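Local coordinates for protein peptidyl tryptophan dihydroxylase (Pseudomonas putida, PDB 7CTQ) that is an FAD-dependent monooxygenase that dihydroxylates a peptidyl tryptophan, a step essential for biogenesis of the tryptophylquinone cofactor of quinohemoprotein amine dehydrogenase, at residues L161-Q166 and A237-R242; D181-M186 and Y195-L200. One frame throughout, in Å; residues are numbered along the deposited sequence. Where two conformers were deposited one is given.

Contact 1: L161-Q166 and A237-R242; sequences LLNVWQ and AEVHAR. With FAD (flavin-adenine dinucleotide), chain C.
N163 holds CG anti to its carbonyl carbon, beside the backbone N (chi1 -85°), and the amide beyond is turned so that ND2 comes to E238 O; H240 has its CG placed likewise (chi1 -55°), with the ring next to L162. The bond from N163 ND2 to E238 O is 2.8 Å long, near the plane of the amide but above that of the carbonyl. V164 N reaches the same oxygen at 3.2 Å from the opposite face, so two donors grip E238 O. CG2 of V239 packs against N163 ND2 at 3.5 Å. On the other face of the sheet, L162 CD2 meets H240 CD2 at 3.8 Å, the two side chains pointing the same way. H240 NE2 donates almost straight, in its ring plane, to the anti lone pair of E238 OE1 at 3.1 Å, which fixes the turn of the imidazole. Backbone bonds at L162–H240 and V164–E238 complete the antiparallel pairing. The methyl C7M of FAD lies over one face of the R242 guanidinium, toward its rim, with R242 NH1 3.2 Å from FAD C7. Strand 193-201 flanks 161-166 on the side away from 237-242, helix 208-220 covers the face of L161 and N163 through C215 and R219, and F40 packs on L162 and H240 on the other.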
ATOM      1  N   LEU A 161     -14.556  -5.637  11.395  1.00 38.82           N
ATOM      2  CA  LEU A 161     -14.758  -6.017  12.791  1.00 43.11           C
ATOM      3  C   LEU A 161     -13.979  -7.293  13.075  1.00 40.84           C
ATOM      4  O   LEU A 161     -14.092  -8.272  12.330  1.00 37.27           O
ATOM      5  CB  LEU A 161     -16.239  -6.238  13.101  1.00 41.68           C
ATOM      6  CG  LEU A 161     -17.227  -5.137  12.732  1.00 39.65           C
ATOM      7  CD1 LEU A 161     -18.637  -5.631  13.002  1.00 43.59           C
ATOM      8  CD2 LEU A 161     -16.927  -3.866  13.510  1.00 42.95           C
ATOM      9  N   LEU A 162     -13.224  -7.294  14.168  1.00 38.38           N
ATOM     10  CA  LEU A 162     -12.259  -8.342  14.448  1.00 42.24           C
ATOM     11  C   LEU A 162     -12.557  -9.012  15.791  1.00 44.02           C
ATOM     12  O   LEU A 162     -12.807  -8.332  16.792  1.00 39.57           O
ATOM     13  CB  LEU A 162     -10.845  -7.756  14.432  1.00 43.92           C
ATOM     14  CG  LEU A 162      -9.803  -8.587  15.169  1.00 57.76           C
ATOM     15  CD1 LEU A 162      -9.350  -9.730  14.284  1.00 47.69           C
ATOM     16  CD2 LEU A 162      -8.637  -7.721  15.585  1.00 62.52           C
ATOM     17  N   ASN A 163     -12.536 -10.343  15.805  1.00 37.27           N
ATOM     18  CA  ASN A 163     -12.558 -11.125  17.037  1.00 40.11           C
ATOM     19  C   ASN A 163     -11.228 -11.849  17.178  1.00 38.17           C
ATOM     20  O   ASN A 163     -10.724 -12.428  16.208  1.00 41.75           O
ATOM     21  CB  ASN A 163     -13.699 -12.141  17.044  1.00 36.04           C
ATOM     22  CG  ASN A 163     -15.024 -11.554  17.517  1.00 39.13           C
ATOM     23  OD1 ASN A 163     -16.080 -11.964  17.051  1.00 38.36           O
ATOM     24  ND2 ASN A 163     -14.973 -10.613  18.461  1.00 40.93           N
ATOM     25  N   VAL A 164     -10.658 -11.809  18.381  1.00 36.95           N
ATOM     26  CA  VAL A 164      -9.388 -12.457  18.682  1.00 36.38           C
ATOM     27  C   VAL A 164      -9.571 -13.283  19.947  1.00 39.88           C
ATOM     28  O   VAL A 164     -10.086 -12.776  20.947  1.00 41.22           O
ATOM     29  CB  VAL A 164      -8.257 -11.431  18.880  1.00 43.55           C
ATOM     30  CG1 VAL A 164      -6.987 -12.142  19.298  1.00 45.16           C
ATOM     31  CG2 VAL A 164      -8.025 -10.627  17.599  1.00 40.97           C
ATOM     32  N   TRP A 165      -9.155 -14.543  19.907  1.00 41.35           N
ATOM     33  CA  TRP A 165      -9.296 -15.417  21.068  1.00 45.08           C
ATOM     34  C   TRP A 165      -8.252 -16.524  20.983  1.00 50.39           C
ATOM     35  O   TRP A 165      -7.503 -16.626  20.006  1.00 40.17           O
ATOM     36  CB  TRP A 165     -10.715 -15.985  21.162  1.00 38.65           C
ATOM     37  CG  TRP A 165     -11.067 -16.944  20.077  1.00 34.38           C
ATOM     38  CD1 TRP A 165     -11.124 -18.303  20.173  1.00 35.85           C
ATOM     39  CD2 TRP A 165     -11.437 -16.624  18.730  1.00 41.24           C
ATOM     40  NE1 TRP A 165     -11.500 -18.853  18.973  1.00 36.12           N
ATOM     41  CE2 TRP A 165     -11.698 -17.843  18.068  1.00 42.87           C
ATOM     42  CE3 TRP A 165     -11.561 -15.425  18.013  1.00 40.43           C
ATOM     43  CZ2 TRP A 165     -12.074 -17.900  16.718  1.00 40.55           C
ATOM     44  CZ3 TRP A 165     -11.939 -15.483  16.679  1.00 36.61           C
ATOM     45  CH2 TRP A 165     -12.190 -16.711  16.045  1.00 40.06           C
ATOM     46  N   GLN A 166      -8.222 -17.365  22.017  1.00 47.63           N
ATOM     47  CA  GLN A 166      -7.241 -18.432  22.157  1.00 48.17           C
ATOM     48  C   GLN A 166      -7.925 -19.788  22.059  1.00 52.64           C
ATOM     49  O   GLN A 166      -9.008 -19.992  22.616  1.00 53.93           O
ATOM     50  CB  GLN A 166      -6.499 -18.310  23.492  1.00 51.93           C
ATOM     51  CG  GLN A 166      -5.423 -19.363  23.729  1.00 58.28           C
ATOM     52  CD  GLN A 166      -4.189 -19.158  22.866  1.00 63.90           C
ATOM     53  OE1 GLN A 166      -3.660 -18.049  22.771  1.00 60.89           O
ATOM     54  NE2 GLN A 166      -3.731 -20.227  22.221  1.00 57.58           N
ATOM     55  N   ALA A 237     -14.308 -13.469  23.434  1.00 38.96           N
ATOM     56  CA  ALA A 237     -13.344 -13.006  22.434  1.00 43.68           C
ATOM     57  C   ALA A 237     -13.218 -11.487  22.469  1.00 34.08           C
ATOM     58  O   ALA A 237     -14.213 -10.771  22.612  1.00 35.89           O
ATOM     59  CB  ALA A 237     -13.769 -13.457  21.034  1.00 35.65           C
ATOM     60  N   GLU A 238     -11.982 -10.993  22.382  1.00 42.17           N
ATOM     61  CA  GLU A 238     -11.786  -9.563  22.177  1.00 42.80           C
ATOM     62  C   GLU A 238     -12.525  -9.113  20.922  1.00 36.43           C
ATOM     63  O   GLU A 238     -12.675  -9.873  19.963  1.00 36.88           O
ATOM     64  CB  GLU A 238     -10.305  -9.230  22.039  1.00 42.65           C
ATOM     65  CG  GLU A 238      -9.394  -9.993  22.982  1.00 55.98           C
ATOM     66  CD  GLU A 238      -7.923  -9.739  22.678  1.00 67.43           C
ATOM     67  OE1 GLU A 238      -7.634  -8.773  21.939  1.00 57.48           O
ATOM     68  OE2 GLU A 238      -7.060 -10.501  23.168  1.00 76.77           O
ATOM     69  N   VAL A 239     -13.019  -7.874  20.954  1.00 40.37           N
ATOM     70  CA  VAL A 239     -13.760  -7.268  19.849  1.00 43.19           C
ATOM     71  C   VAL A 239     -13.077  -5.955  19.493  1.00 45.66           C
ATOM     72  O   VAL A 239     -12.853  -5.111  20.368  1.00 38.19           O
ATOM     73  CB  VAL A 239     -15.244  -7.014  20.193  1.00 47.76           C
ATOM     74  CG1 VAL A 239     -16.028  -6.680  18.929  1.00 52.84           C
ATOM     75  CG2 VAL A 239     -15.866  -8.217  20.877  1.00 49.53           C
ATOM     76  N   HIS A 240     -12.739  -5.789  18.212  1.00 44.61           N
ATOM     77  CA  HIS A 240     -12.097  -4.572  17.726  1.00 46.53           C
ATOM     78  C   HIS A 240     -12.742  -4.153  16.415  1.00 52.33           C
ATOM     79  O   HIS A 240     -13.147  -4.998  15.607  1.00 47.85           O
ATOM     80  CB  HIS A 240     -10.593  -4.749  17.493  1.00 44.69           C
ATOM     81  CG  HIS A 240      -9.836  -5.252  18.681  1.00 51.34           C
ATOM     82  ND1 HIS A 240      -9.224  -4.410  19.585  1.00 62.77           N
ATOM     83  CD2 HIS A 240      -9.570  -6.512  19.102  1.00 53.08           C
ATOM     84  CE1 HIS A 240      -8.619  -5.129  20.514  1.00 57.85           C
ATOM     85  NE2 HIS A 240      -8.811  -6.408  20.243  1.00 52.59           N
ATOM     86  N   ALA A 241     -12.828  -2.841  16.204  1.00 37.86           N
ATOM     87  CA  ALA A 241     -13.401  -2.283  14.990  1.00 49.91           C
ATOM     88  C   ALA A 241     -12.352  -1.406  14.310  1.00 47.84           C
ATOM     89  O   ALA A 241     -11.759  -0.531  14.949  1.00 44.95           O
ATOM     90  CB  ALA A 241     -14.677  -1.499  15.310  1.00 44.39           C
ATOM     91  N   ARG A 242     -12.104  -1.666  13.024  1.00 47.94           N
ATOM     92  CA  ARG A 242     -11.097  -0.963  12.234  1.00 39.72           C
ATOM     93  C   ARG A 242     -11.775  -0.294  11.050  1.00 47.30           C
ATOM     94  O   ARG A 242     -12.522  -0.949  10.311  1.00 42.52           O
ATOM     95  CB  ARG A 242     -10.014  -1.915  11.710  1.00 43.16           C
ATOM     96  CG  ARG A 242      -9.171  -2.597  12.780  1.00 65.57           C
ATOM     97  CD  ARG A 242      -7.729  -2.885  12.305  1.00 72.68           C
ATOM     98  NE  ARG A 242      -7.450  -4.323  12.256  1.00 80.61           N
ATOM     99  CZ  ARG A 242      -6.646  -4.922  11.375  1.00 76.10           C
ATOM    100  NH1 ARG A 242      -5.967  -4.213  10.471  1.00 75.30           N
ATOM    101  NH2 ARG A 242      -6.478  -6.238  11.423  1.00 71.75           N
TER
HETATM  102  PA  FAD C 501       1.541   0.306   9.767  1.00 44.94           P
HETATM  103  O1A FAD C 501       1.928  -1.069   9.388  1.00 40.84           O
HETATM  104  O2A FAD C 501       0.156   0.392  10.392  1.00 47.92           O
HETATM  105  O5B FAD C 501       2.678   0.926  10.641  1.00 46.60           O
HETATM  106  C5B FAD C 501       2.440   2.071  11.483  1.00 44.08           C
HETATM  107  C4B FAD C 501       3.367   1.935  12.662  1.00 59.27           C
HETATM  108  O4B FAD C 501       3.346   3.164  13.425  1.00 61.30           O
HETATM  109  C3B FAD C 501       3.033   0.808  13.646  1.00 65.72           C
HETATM  110  O3B FAD C 501       4.231   0.193  14.113  1.00 68.73           O
HETATM  111  C2B FAD C 501       2.265   1.536  14.756  1.00 66.47           C
HETATM  112  O2B FAD C 501       2.406   0.922  16.036  1.00 74.80           O
HETATM  113  C1B FAD C 501       2.985   2.885  14.760  1.00 69.39           C
HETATM  114  N9A FAD C 501       2.251   4.022  15.299  1.00 64.79           N
HETATM  115  C8A FAD C 501       0.926   4.330  15.175  1.00 68.96           C
HETATM  116  N7A FAD C 501       0.565   5.440  15.771  1.00 69.28           N
HETATM  117  C5A FAD C 501       1.738   5.876  16.359  1.00 65.78           C
HETATM  118  C6A FAD C 501       2.043   6.993  17.163  1.00 62.70           C
HETATM  119  N6A FAD C 501       1.150   7.913  17.527  1.00 66.60           N
HETATM  120  N1A FAD C 501       3.325   7.146  17.586  1.00 58.01           N
HETATM  121  C2A FAD C 501       4.229   6.230  17.227  1.00 60.19           C
HETATM  122  N3A FAD C 501       4.050   5.138  16.475  1.00 64.30           N
HETATM  123  C4A FAD C 501       2.783   5.017  16.068  1.00 69.36           C
HETATM  124  N1  FAD C 501      -2.154  -6.227   4.390  1.00 49.19           N
HETATM  125  C2  FAD C 501      -1.719  -7.441   3.936  1.00 44.70           C
HETATM  126  O2  FAD C 501      -0.670  -7.558   3.300  1.00 45.91           O
HETATM  127  N3  FAD C 501      -2.459  -8.576   4.198  1.00 48.47           N
HETATM  128  C4  FAD C 501      -3.643  -8.627   4.903  1.00 55.73           C
HETATM  129  O4  FAD C 501      -4.208  -9.704   5.085  1.00 52.80           O
HETATM  130  C4X FAD C 501      -4.101  -7.336   5.381  1.00 49.98           C
HETATM  131  N5  FAD C 501      -5.220  -7.293   6.053  1.00 50.47           N
HETATM  132  C5X FAD C 501      -5.659  -6.060   6.508  1.00 49.53           C
HETATM  133  C6  FAD C 501      -6.857  -5.993   7.222  1.00 48.79           C
HETATM  134  C7  FAD C 501      -7.348  -4.777   7.686  1.00 52.47           C
HETATM  135  C7M FAD C 501      -8.642  -4.743   8.455  1.00 43.83           C
HETATM  136  C8  FAD C 501      -6.630  -3.598   7.430  1.00 50.23           C
HETATM  137  C8M FAD C 501      -7.129  -2.267   7.927  1.00 44.60           C
HETATM  138  C9  FAD C 501      -5.434  -3.661   6.724  1.00 46.80           C
HETATM  139  C9A FAD C 501      -4.948  -4.877   6.258  1.00 51.06           C
HETATM  140  N10 FAD C 501      -3.736  -4.971   5.544  1.00 48.02           N
HETATM  141  C10 FAD C 501      -3.289  -6.189   5.073  1.00 47.96           C
HETATM  142  C1' FAD C 501      -2.977  -3.762   5.215  1.00 42.11           C
HETATM  143  C2' FAD C 501      -1.720  -3.566   6.047  1.00 47.80           C
HETATM  144  O2' FAD C 501      -1.994  -3.682   7.443  1.00 44.68           O
HETATM  145  C3' FAD C 501      -1.164  -2.177   5.743  1.00 44.22           C
HETATM  146  O3' FAD C 501      -1.152  -2.016   4.329  1.00 43.02           O
HETATM  147  C4' FAD C 501       0.242  -1.895   6.264  1.00 47.88           C
HETATM  148  O4' FAD C 501       0.419  -2.406   7.588  1.00 50.93           O
HETATM  149  C5' FAD C 501       0.541  -0.416   6.228  1.00 38.49           C
HETATM  150  O5' FAD C 501       1.930  -0.222   6.534  1.00 36.90           O
HETATM  151  P   FAD C 501       2.430   1.097   7.196  1.00 41.06           P
HETATM  152  O1P FAD C 501       2.066   2.242   6.238  1.00 39.11           O
HETATM  153  O2P FAD C 501       3.862   0.981   7.588  1.00 41.78           O
HETATM  154  O3P FAD C 501       1.506   1.233   8.479  1.00 42.53           O

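Contact 2: D181-M186 and Y195-L200. With FAD (flavin-adenine dinucleotide), chain C.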
ATOM      1  N   ASP A 181     -23.678  -9.660   2.814  1.00 36.93           N
ATOM      2  CA  ASP A 181     -23.510  -8.219   2.980  1.00 33.10           C
ATOM      3  C   ASP A 181     -22.084  -7.887   3.413  1.00 37.24           C
ATOM      4  O   ASP A 181     -21.838  -6.876   4.079  1.00 37.10           O
ATOM      5  CB  ASP A 181     -24.529  -7.662   3.978  1.00 34.38           C
ATOM      6  CG  ASP A 181     -24.369  -8.260   5.385  1.00 47.72           C
ATOM      7  OD1 ASP A 181     -23.815  -9.375   5.500  1.00 42.99           O
ATOM      8  OD2 ASP A 181     -24.793  -7.624   6.371  1.00 43.75           O
ATOM      9  N   GLY A 182     -21.137  -8.745   3.056  1.00 35.85           N
ATOM     10  CA  GLY A 182     -19.762  -8.535   3.448  1.00 36.57           C
ATOM     11  C   GLY A 182     -18.943  -9.757   3.106  1.00 34.58           C
ATOM     12  O   GLY A 182     -19.397 -10.654   2.395  1.00 37.88           O
ATOM     13  N   TRP A 183     -17.721  -9.773   3.623  1.00 38.27           N
ATOM     14  CA  TRP A 183     -16.883 -10.952   3.504  1.00 45.70           C
ATOM     15  C   TRP A 183     -16.071 -11.072   4.783  1.00 31.43           C
ATOM     16  O   TRP A 183     -15.840 -10.090   5.494  1.00 36.19           O
ATOM     17  CB  TRP A 183     -15.979 -10.910   2.245  1.00 34.74           C
ATOM     18  CG  TRP A 183     -15.061  -9.734   2.193  1.00 41.09           C
ATOM     19  CD1 TRP A 183     -15.341  -8.483   1.696  1.00 38.61           C
ATOM     20  CD2 TRP A 183     -13.708  -9.690   2.651  1.00 42.12           C
ATOM     21  NE1 TRP A 183     -14.237  -7.668   1.823  1.00 35.54           N
ATOM     22  CE2 TRP A 183     -13.220  -8.385   2.398  1.00 36.47           C
ATOM     23  CE3 TRP A 183     -12.850 -10.629   3.235  1.00 39.97           C
ATOM     24  CZ2 TRP A 183     -11.921  -7.992   2.736  1.00 39.62           C
ATOM     25  CZ3 TRP A 183     -11.557 -10.240   3.555  1.00 38.04           C
ATOM     26  CH2 TRP A 183     -11.106  -8.932   3.310  1.00 43.59           C
ATOM     27  N   ALA A 184     -15.639 -12.293   5.072  1.00 36.44           N
ATOM     28  CA  ALA A 184     -14.899 -12.555   6.296  1.00 43.52           C
ATOM     29  C   ALA A 184     -13.572 -13.231   5.981  1.00 38.48           C
ATOM     30  O   ALA A 184     -13.472 -14.035   5.050  1.00 42.24           O
ATOM     31  CB  ALA A 184     -15.722 -13.425   7.273  1.00 39.70           C
ATOM     32  N   TRP A 185     -12.559 -12.883   6.764  1.00 36.84           N
ATOM     33  CA  TRP A 185     -11.267 -13.545   6.755  1.00 39.82           C
ATOM     34  C   TRP A 185     -11.011 -14.102   8.149  1.00 45.30           C
ATOM     35  O   TRP A 185     -11.256 -13.417   9.148  1.00 41.43           O
ATOM     36  CB  TRP A 185     -10.163 -12.565   6.374  1.00 40.33           C
ATOM     37  CG  TRP A 185      -8.798 -12.941   6.839  1.00 45.73           C
ATOM     38  CD1 TRP A 185      -8.095 -12.383   7.870  1.00 49.44           C
ATOM     39  CD2 TRP A 185      -7.950 -13.944   6.271  1.00 41.76           C
ATOM     40  NE1 TRP A 185      -6.864 -12.981   7.981  1.00 49.39           N
ATOM     41  CE2 TRP A 185      -6.748 -13.940   7.010  1.00 43.74           C
ATOM     42  CE3 TRP A 185      -8.091 -14.844   5.207  1.00 48.49           C
ATOM     43  CZ2 TRP A 185      -5.692 -14.803   6.721  1.00 55.90           C
ATOM     44  CZ3 TRP A 185      -7.044 -15.704   4.923  1.00 60.14           C
ATOM     45  CH2 TRP A 185      -5.856 -15.673   5.674  1.00 59.24           C
ATOM     46  N   MET A 186     -10.506 -15.334   8.222  1.00 42.56           N
ATOM     47  CA  MET A 186     -10.248 -15.955   9.516  1.00 50.43           C
ATOM     48  C   MET A 186      -8.973 -16.789   9.471  1.00 47.96           C
ATOM     49  O   MET A 186      -8.611 -17.348   8.431  1.00 47.40           O
ATOM     50  CB  MET A 186     -11.426 -16.835   9.966  1.00 38.15           C
ATOM     51  CG  MET A 186     -11.721 -17.970   9.014  1.00 46.13           C
ATOM     52  SD  MET A 186     -13.328 -18.706   9.318  1.00 47.88           S
ATOM     53  CE  MET A 186     -14.381 -17.754   8.218  1.00 45.95           C
ATOM     54  N   TYR A 195      -8.237 -15.686  14.928  0.52 42.91           N
ATOM     55  CA  TYR A 195      -8.476 -14.400  14.289  0.52 40.54           C
ATOM     56  C   TYR A 195      -9.711 -14.527  13.411  0.52 36.13           C
ATOM     57  O   TYR A 195      -9.841 -15.495  12.658  0.52 39.46           O
ATOM     58  CB  TYR A 195      -7.249 -13.993  13.454  0.52 44.57           C
ATOM     59  CG  TYR A 195      -7.305 -12.630  12.789  0.52 48.21           C
ATOM     60  CD1 TYR A 195      -6.566 -11.562  13.288  0.52 56.45           C
ATOM     61  CD2 TYR A 195      -8.061 -12.420  11.643  0.52 45.66           C
ATOM     62  CE1 TYR A 195      -6.594 -10.315  12.672  0.52 59.86           C
ATOM     63  CE2 TYR A 195      -8.100 -11.178  11.027  0.52 52.12           C
ATOM     64  CZ  TYR A 195      -7.371 -10.130  11.549  0.52 52.53           C
ATOM     65  OH  TYR A 195      -7.413  -8.898  10.939  0.52 63.75           O
ATOM     66  N   TRP A 196     -10.627 -13.568  13.518  1.00 34.73           N
ATOM     67  CA  TRP A 196     -11.759 -13.517  12.599  1.00 41.28           C
ATOM     68  C   TRP A 196     -12.107 -12.058  12.366  1.00 38.96           C
ATOM     69  O   TRP A 196     -12.243 -11.283  13.321  1.00 39.16           O
ATOM     70  CB  TRP A 196     -12.966 -14.282  13.146  1.00 40.09           C
ATOM     71  CG  TRP A 196     -14.229 -14.234  12.313  1.00 33.88           C
ATOM     72  CD1 TRP A 196     -14.615 -15.124  11.352  1.00 35.03           C
ATOM     73  CD2 TRP A 196     -15.288 -13.273  12.418  1.00 32.35           C
ATOM     74  NE1 TRP A 196     -15.848 -14.770  10.842  1.00 32.82           N
ATOM     75  CE2 TRP A 196     -16.281 -13.639  11.488  1.00 27.71           C
ATOM     76  CE3 TRP A 196     -15.491 -12.138  13.211  1.00 33.39           C
ATOM     77  CZ2 TRP A 196     -17.455 -12.909  11.327  1.00 30.01           C
ATOM     78  CZ3 TRP A 196     -16.657 -11.413  13.045  1.00 32.79           C
ATOM     79  CH2 TRP A 196     -17.619 -11.801  12.118  1.00 27.57           C
ATOM     80  N   GLN A 197     -12.247 -11.690  11.097  1.00 40.10           N
ATOM     81  CA  GLN A 197     -12.397 -10.293  10.716  1.00 40.87           C
ATOM     82  C   GLN A 197     -13.397 -10.216   9.578  1.00 35.33           C
ATOM     83  O   GLN A 197     -13.207 -10.841   8.530  1.00 37.50           O
ATOM     84  CB  GLN A 197     -11.047  -9.692  10.323  1.00 45.96           C
ATOM     85  CG  GLN A 197     -11.078  -8.657   9.225  1.00 51.38           C
ATOM     86  CD  GLN A 197      -9.753  -8.583   8.502  1.00 55.51           C
ATOM     87  OE1 GLN A 197      -8.713  -8.288   9.110  1.00 50.12           O
ATOM     88  NE2 GLN A 197      -9.772  -8.880   7.201  1.00 45.71           N
ATOM     89  N   VAL A 198     -14.480  -9.488   9.800  1.00 36.98           N
ATOM     90  CA  VAL A 198     -15.539  -9.379   8.815  1.00 33.55           C
ATOM     91  C   VAL A 198     -15.546  -7.942   8.333  1.00 36.77           C
ATOM     92  O   VAL A 198     -15.356  -7.006   9.120  1.00 35.64           O
ATOM     93  CB  VAL A 198     -16.913  -9.808   9.362  1.00 34.33           C
ATOM     94  CG1 VAL A 198     -17.428  -8.824  10.423  1.00 36.69           C
ATOM     95  CG2 VAL A 198     -17.900  -9.965   8.220  1.00 36.92           C
ATOM     96  N   THR A 199     -15.703  -7.780   7.029  1.00 43.21           N
ATOM     97  CA  THR A 199     -15.634  -6.480   6.381  1.00 36.73           C
ATOM     98  C   THR A 199     -17.023  -6.144   5.866  1.00 29.00           C
ATOM     99  O   THR A 199     -17.648  -6.954   5.171  1.00 32.99           O
ATOM    100  CB  THR A 199     -14.599  -6.504   5.255  1.00 36.62           C
ATOM    101  OG1 THR A 199     -13.304  -6.700   5.838  1.00 34.83           O
ATOM    102  CG2 THR A 199     -14.612  -5.183   4.463  1.00 35.75           C
ATOM    103  N   LEU A 200     -17.516  -4.975   6.254  1.00 31.84           N
ATOM    104  CA  LEU A 200     -18.897  -4.601   6.015  1.00 36.28           C
ATOM    105  C   LEU A 200     -18.957  -3.112   5.733  1.00 29.56           C
ATOM    106  O   LEU A 200     -18.015  -2.368   6.023  1.00 39.04           O
ATOM    107  CB  LEU A 200     -19.792  -4.907   7.227  1.00 38.31           C
ATOM    108  CG  LEU A 200     -19.756  -6.301   7.846  1.00 41.09           C
ATOM    109  CD1 LEU A 200     -20.128  -6.218   9.316  1.00 44.95           C
ATOM    110  CD2 LEU A 200     -20.706  -7.209   7.085  1.00 36.99           C
TER
HETATM  111  PA  FAD C 501       1.541   0.306   9.767  1.00 44.94           P
HETATM  112  O1A FAD C 501       1.928  -1.069   9.388  1.00 40.84           O
HETATM  113  O2A FAD C 501       0.156   0.392  10.392  1.00 47.92           O
HETATM  114  O5B FAD C 501       2.678   0.926  10.641  1.00 46.60           O
HETATM  115  C5B FAD C 501       2.440   2.071  11.483  1.00 44.08           C
HETATM  116  C4B FAD C 501       3.367   1.935  12.662  1.00 59.27           C
HETATM  117  O4B FAD C 501       3.346   3.164  13.425  1.00 61.30           O
HETATM  118  C3B FAD C 501       3.033   0.808  13.646  1.00 65.72           C
HETATM  119  O3B FAD C 501       4.231   0.193  14.113  1.00 68.73           O
HETATM  120  C2B FAD C 501       2.265   1.536  14.756  1.00 66.47           C
HETATM  121  O2B FAD C 501       2.406   0.922  16.036  1.00 74.80           O
HETATM  122  C1B FAD C 501       2.985   2.885  14.760  1.00 69.39           C
HETATM  123  N9A FAD C 501       2.251   4.022  15.299  1.00 64.79           N
HETATM  124  C8A FAD C 501       0.926   4.330  15.175  1.00 68.96           C
HETATM  125  N7A FAD C 501       0.565   5.440  15.771  1.00 69.28           N
HETATM  126  C5A FAD C 501       1.738   5.876  16.359  1.00 65.78           C
HETATM  127  C6A FAD C 501       2.043   6.993  17.163  1.00 62.70           C
HETATM  128  N6A FAD C 501       1.150   7.913  17.527  1.00 66.60           N
HETATM  129  N1A FAD C 501       3.325   7.146  17.586  1.00 58.01           N
HETATM  130  C2A FAD C 501       4.229   6.230  17.227  1.00 60.19           C
HETATM  131  N3A FAD C 501       4.050   5.138  16.475  1.00 64.30           N
HETATM  132  C4A FAD C 501       2.783   5.017  16.068  1.00 69.36           C
HETATM  133  N1  FAD C 501      -2.154  -6.227   4.390  1.00 49.19           N
HETATM  134  C2  FAD C 501      -1.719  -7.441   3.936  1.00 44.70           C
HETATM  135  O2  FAD C 501      -0.670  -7.558   3.300  1.00 45.91           O
HETATM  136  N3  FAD C 501      -2.459  -8.576   4.198  1.00 48.47           N
HETATM  137  C4  FAD C 501      -3.643  -8.627   4.903  1.00 55.73           C
HETATM  138  O4  FAD C 501      -4.208  -9.704   5.085  1.00 52.80           O
HETATM  139  C4X FAD C 501      -4.101  -7.336   5.381  1.00 49.98           C
HETATM  140  N5  FAD C 501      -5.220  -7.293   6.053  1.00 50.47           N
HETATM  141  C5X FAD C 501      -5.659  -6.060   6.508  1.00 49.53           C
HETATM  142  C6  FAD C 501      -6.857  -5.993   7.222  1.00 48.79           C
HETATM  143  C7  FAD C 501      -7.348  -4.777   7.686  1.00 52.47           C
HETATM  144  C7M FAD C 501      -8.642  -4.743   8.455  1.00 43.83           C
HETATM  145  C8  FAD C 501      -6.630  -3.598   7.430  1.00 50.23           C
HETATM  146  C8M FAD C 501      -7.129  -2.267   7.927  1.00 44.60           C
HETATM  147  C9  FAD C 501      -5.434  -3.661   6.724  1.00 46.80           C
HETATM  148  C9A FAD C 501      -4.948  -4.877   6.258  1.00 51.06           C
HETATM  149  N10 FAD C 501      -3.736  -4.971   5.544  1.00 48.02           N
HETATM  150  C10 FAD C 501      -3.289  -6.189   5.073  1.00 47.96           C
HETATM  151  C1' FAD C 501      -2.977  -3.762   5.215  1.00 42.11           C
HETATM  152  C2' FAD C 501      -1.720  -3.566   6.047  1.00 47.80           C
HETATM  153  O2' FAD C 501      -1.994  -3.682   7.443  1.00 44.68           O
HETATM  154  C3' FAD C 501      -1.164  -2.177   5.743  1.00 44.22           C
HETATM  155  O3' FAD C 501      -1.152  -2.016   4.329  1.00 43.02           O
HETATM  156  C4' FAD C 501       0.242  -1.895   6.264  1.00 47.88           C
HETATM  157  O4' FAD C 501       0.419  -2.406   7.588  1.00 50.93           O
HETATM  158  C5' FAD C 501       0.541  -0.416   6.228  1.00 38.49           C
HETATM  159  O5' FAD C 501       1.930  -0.222   6.534  1.00 36.90           O
HETATM  160  P   FAD C 501       2.430   1.097   7.196  1.00 41.06           P
HETATM  161  O1P FAD C 501       2.066   2.242   6.238  1.00 39.11           O
HETATM  162  O2P FAD C 501       3.862   0.981   7.588  1.00 41.78           O
HETATM  163  O3P FAD C 501       1.506   1.233   8.479  1.00 42.53           O
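T199 sets its CB over one face of the W183 indole, offset toward the rim, 3.9 Å from the centroid of the five-membered ring, a CH-pi contact. W183 has CG between its backbone N and carbonyl carbon (chi1 59°), and the two side chains run side by side; T199 CG2 lies against NE1, while OG1 stands above the ring's rim at W183 CZ2, 3.6 Å away. Both polar ends are tied outside the hairpin, NE1 to Y325 and OG1 to S160. An alanine in place of W183 would probably uncover T199 on this side and leave the Y325 hydroxyl without its indole N-H partner. Farther along the same face, Y195 brings CE2 to the edge of W185, 3.4 Å from CD1, with the ring planes at 61°. Q197 fits between the two tryptophans: its NE2 lies 3.8 Å from W185 CB and is hydrogen-bonded to a bound hexane-1,6-diol, probably from the crystallisation liquor. Its OE1 lies 3.5 Å from FAD C6. On the reverse face the small A184 sits beside W196, CB 3.8 Å from NE1, while M186 packs CB on W196 CD1 and sets its sulfur at the ring edge, a Met-aromatic contact. L200 CD2 fills the place beside G182, which has no side chain, 4.0 Å from G182 CA. Four backbone bonds join W183 to T199 and W185 to Q197. Strands 182-188 and 193-201 thus form an antiparallel beta hairpin, with Q197, on its W183, W185 and T199 face, bordering the flavin.

How the contacts relate
Strands 158-166 and 193-201 are neighbours in one mixed sheet, so contacts 1 and 2 are successive antiparallel seams of it, joined by probable backbone bonds from N163 N to W196 O and from L161 N to V198 O. Contact 2 is buried and closes a local hairpin; contact 1, partly exposed, ties strands far apart in sequence. Their chemistry follows: indoles, a tyrosine, a methionine and small side chains, with one glutamine among them, fill contact 2, whereas contact 1 carries a histidine-carboxylate pair and a hydrogen bond from an asparagine amide to a backbone carbonyl. Both reach the flavin, contact 1 with a guanidinium, contact 2 with a neutral amide.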